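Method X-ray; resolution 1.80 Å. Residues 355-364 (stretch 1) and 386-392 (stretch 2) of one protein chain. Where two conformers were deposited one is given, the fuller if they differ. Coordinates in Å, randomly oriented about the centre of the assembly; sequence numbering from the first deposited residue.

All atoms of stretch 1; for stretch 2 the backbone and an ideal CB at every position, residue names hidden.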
# COMPACT_ATOMS: atom_id res chain seq x y z
N GLN A 355 -17.25 22.83 26.79
CA GLN A 355 -16.21 23.46 27.59
C GLN A 355 -14.84 23.34 26.98
O GLN A 355 -13.90 23.98 27.45
CB GLN A 355 -16.17 22.85 28.99
CG GLN A 355 -17.39 23.16 29.82
CD GLN A 355 -17.16 22.77 31.26
OE1 GLN A 355 -16.27 23.31 31.94
NE2 GLN A 355 -17.94 21.80 31.73
N LEU A 356 -14.69 22.51 25.93
CA LEU A 356 -13.34 22.25 25.43
C LEU A 356 -12.60 23.40 24.86
O LEU A 356 -11.36 23.43 24.93
CB LEU A 356 -13.32 21.08 24.40
CG LEU A 356 -13.72 19.73 24.92
CD1 LEU A 356 -13.65 18.75 23.70
CD2 LEU A 356 -12.80 19.25 26.06
N ARG A 357 -13.31 24.41 24.34
CA ARG A 357 -12.62 25.60 23.85
C ARG A 357 -11.89 26.32 24.98
O ARG A 357 -11.00 27.12 24.74
CB ARG A 357 -13.58 26.55 23.15
CG ARG A 357 -14.01 26.10 21.75
CD ARG A 357 -15.18 26.96 21.31
NE ARG A 357 -16.28 26.62 22.21
CZ ARG A 357 -17.43 27.27 22.35
NH1 ARG A 357 -17.72 28.32 21.60
NH2 ARG A 357 -18.31 26.81 23.25
N LYS A 358 -12.27 26.04 26.23
CA LYS A 358 -11.54 26.65 27.35
C LYS A 358 -10.14 26.06 27.52
O LYS A 358 -9.24 26.76 27.98
CB LYS A 358 -12.30 26.45 28.67
CG LYS A 358 -13.67 27.14 28.68
CD LYS A 358 -14.25 27.16 30.06
CE LYS A 358 -14.32 25.81 30.71
NZ LYS A 358 -14.67 26.04 32.17
N VAL A 359 -9.95 24.81 27.13
CA VAL A 359 -8.68 24.15 27.43
C VAL A 359 -7.58 24.37 26.40
O VAL A 359 -6.40 24.39 26.76
CB VAL A 359 -8.85 22.67 27.72
CG1 VAL A 359 -9.79 22.52 28.90
CG2 VAL A 359 -9.32 21.88 26.50
N VAL A 360 -7.97 24.56 25.14
CA VAL A 360 -7.00 24.74 24.07
C VAL A 360 -7.59 25.63 22.97
O VAL A 360 -8.78 25.53 22.70
CB VAL A 360 -6.52 23.35 23.56
CG1 VAL A 360 -7.63 22.59 22.87
CG2 VAL A 360 -5.22 23.47 22.75
N PRO A 361 -6.77 26.49 22.34
CA PRO A 361 -7.38 27.40 21.35
C PRO A 361 -7.80 26.71 20.04
O PRO A 361 -8.72 27.18 19.37
CB PRO A 361 -6.31 28.46 21.10
CG PRO A 361 -5.06 27.91 21.61
CD PRO A 361 -5.35 26.82 22.60
N GLN A 362 -7.14 25.60 19.70
CA GLN A 362 -7.39 24.87 18.46
C GLN A 362 -6.67 23.52 18.59
O GLN A 362 -5.73 23.41 19.40
CB GLN A 362 -6.84 25.64 17.25
CG GLN A 362 -5.33 25.93 17.37
CD GLN A 362 -4.73 26.74 16.23
OE1 GLN A 362 -5.24 26.77 15.10
NE2 GLN A 362 -3.65 27.42 16.53
N ALA A 363 -7.08 22.52 17.83
CA ALA A 363 -6.46 21.19 17.92
C ALA A 363 -6.84 20.27 16.77
O ALA A 363 -7.89 20.40 16.19
CB ALA A 363 -6.84 20.49 19.24
N SER A 364 -5.96 19.31 16.49
CA SER A 364 -6.32 18.13 15.71
C SER A 364 -7.13 17.25 16.64
O SER A 364 -6.96 17.32 17.85
CB SER A 364 -5.05 17.37 15.29
OG SER A 364 -4.28 18.22 14.43
N UNK A 386 -6.19 22.98 13.42
CA UNK A 386 -4.87 23.57 13.36
C UNK A 386 -4.17 23.51 14.70
O UNK A 386 -4.69 22.96 15.69
CB UNK A 386 -4.96 25.02 12.88
N UNK A 387 -2.97 24.07 14.69
CA UNK A 387 -2.12 24.09 15.87
C UNK A 387 -1.34 22.80 16.02
O UNK A 387 -1.38 21.93 15.17
CB UNK A 387 -2.96 24.34 17.12
N UNK A 388 -0.65 22.68 17.14
CA UNK A 388 0.26 21.58 17.36
C UNK A 388 -0.28 20.54 18.34
O UNK A 388 0.34 19.51 18.52
CB UNK A 388 1.60 22.12 17.87
N UNK A 389 -1.42 20.81 18.95
CA UNK A 389 -1.98 19.92 19.97
C UNK A 389 -3.00 18.97 19.36
O UNK A 389 -3.58 19.25 18.30
CB UNK A 389 -2.63 20.73 21.10
N UNK A 390 -3.27 17.87 20.05
CA UNK A 390 -4.28 16.90 19.65
C UNK A 390 -5.21 16.62 20.83
O UNK A 390 -4.74 16.43 21.95
CB UNK A 390 -3.63 15.61 19.15
N UNK A 391 -6.52 16.60 20.55
CA UNK A 391 -7.50 16.10 21.53
C UNK A 391 -7.83 14.68 21.10
O UNK A 391 -8.18 14.46 19.93
CB UNK A 391 -8.75 16.97 21.60
N UNK A 392 -7.70 13.73 22.02
CA UNK A 392 -7.86 12.30 21.72
C UNK A 392 -9.00 11.73 22.56
O UNK A 392 -8.96 11.72 23.80
CB UNK A 392 -6.56 11.53 21.99

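Position 386 has phi/psi of 96/-179, and the positive phi by itself favours glycine. Its ideal CB lies sideways to stretch 1. The backbone points to glycine, and the residue is Gly386. Its O approaches N of Ala363 to 3.2 Å, but the angle is too poor for a hydrogen bond.

Position 387 repeats the argument with phi/psi of 83/-173. Here CA-to-CB points toward stretch 1, and the ideal CB would sit 2.9 Å from CG of Gln362. That aliphatic carbon makes the clash independent of how the Gln362 amide is oriented. Glycine is again indicated, and Gly387 is found; its O accepts a hydrogen bond from water 2 at 2.9 Å.

At position 388 the CB points away and nothing of stretch 1 lies within 5.5 Å of it, so stretch 1 sets no preference. The residue is Glu388, whose OE1 is hydrogen-bonded elsewhere in the structure.

Position 389 directs its CB sideways, 4.1 Å from CG2 of Val360 and 4.6 Å from CB of Ala363. An aliphatic side chain, or a long polar one with an aliphatic stem, would suit. Lys389 is the latter: its CG packs 3.9 Å from CG2 of Val360. Its backbone is tied to stretch 1 directly and through water: Lys389 O accepts from Ser364 N at 3.0 Å (152°), water 1 accepts from Lys389 N at 2.9 Å while donating to Gln362 O at 2.6 Å, and water 2 donates to Lys389 O at 2.6 Å while accepting from Ser364 OG at 2.6 Å.

Position 390 pairs with Ser364 in a parallel bridge, CA to CA 4.6 Å, and their side chains share a sheet face. The ideal CB is 4.0 Å from Ser364 O, and phi/psi of -129/135 is extended, so beta-branched residues such as threonine or valine fit well, as would other modest side chains. Thr390 places OG1 3.8 Å from CB of Ser364, while its CA makes a CA-H...O contact with Ser364 O at 3.3 Å.

At position 391 the backbone N donates to Ser364 O at 2.8 Å (163°), extending the parallel pairing. CA-to-CB is sideways, but Leu356, Val360 and Ala363 offer apolar surface within reach of a longer side chain; leucine, isoleucine or methionine could use it. Leu391, with chi1 -84° and chi2 165°, brings CD1 4.1 Å from CD1 of Leu356 and 4.2 Å from CG1 of Val360, and CG 4.3 Å from CB of Ala363.

Position 392 points away, with no stretch 1 atom within 5.5 Å of its CB, leaving its identity undetermined here. It is Met392, modelled as selenomethionine.

Stretch 2 (386-392) GGEKTLM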
# COMPACT_ATOMS: atom_id res chain seq x y z
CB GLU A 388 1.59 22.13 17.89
CG GLU A 388 2.34 23.02 16.90
CD GLU A 388 2.66 22.31 15.60
OE1 GLU A 388 3.12 21.14 15.66
OE2 GLU A 388 2.47 22.92 14.53
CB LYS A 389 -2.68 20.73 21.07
CG LYS A 389 -1.86 21.85 21.73
CD LYS A 389 -0.65 21.34 22.46
CE LYS A 389 0.12 22.48 23.18
NZ LYS A 389 -0.55 22.95 24.43
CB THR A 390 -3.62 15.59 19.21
OG1 THR A 390 -2.84 15.85 18.05
CG2 THR A 390 -4.67 14.49 18.89
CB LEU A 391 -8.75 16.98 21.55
CG LEU A 391 -8.71 18.24 22.41
CD1 LEU A 391 -9.89 19.18 22.02
CD2 LEU A 391 -8.76 17.79 23.90
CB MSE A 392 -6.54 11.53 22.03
CG MSE A 392 -6.70 9.99 22.00
SE MSE A 392 -6.80 9.31 20.19
CE MSE A 392 -5.00 9.68 19.62
O HOH W 1 -3.16 23.08 18.91
O HOH W 2 -2.44 19.33 15.95
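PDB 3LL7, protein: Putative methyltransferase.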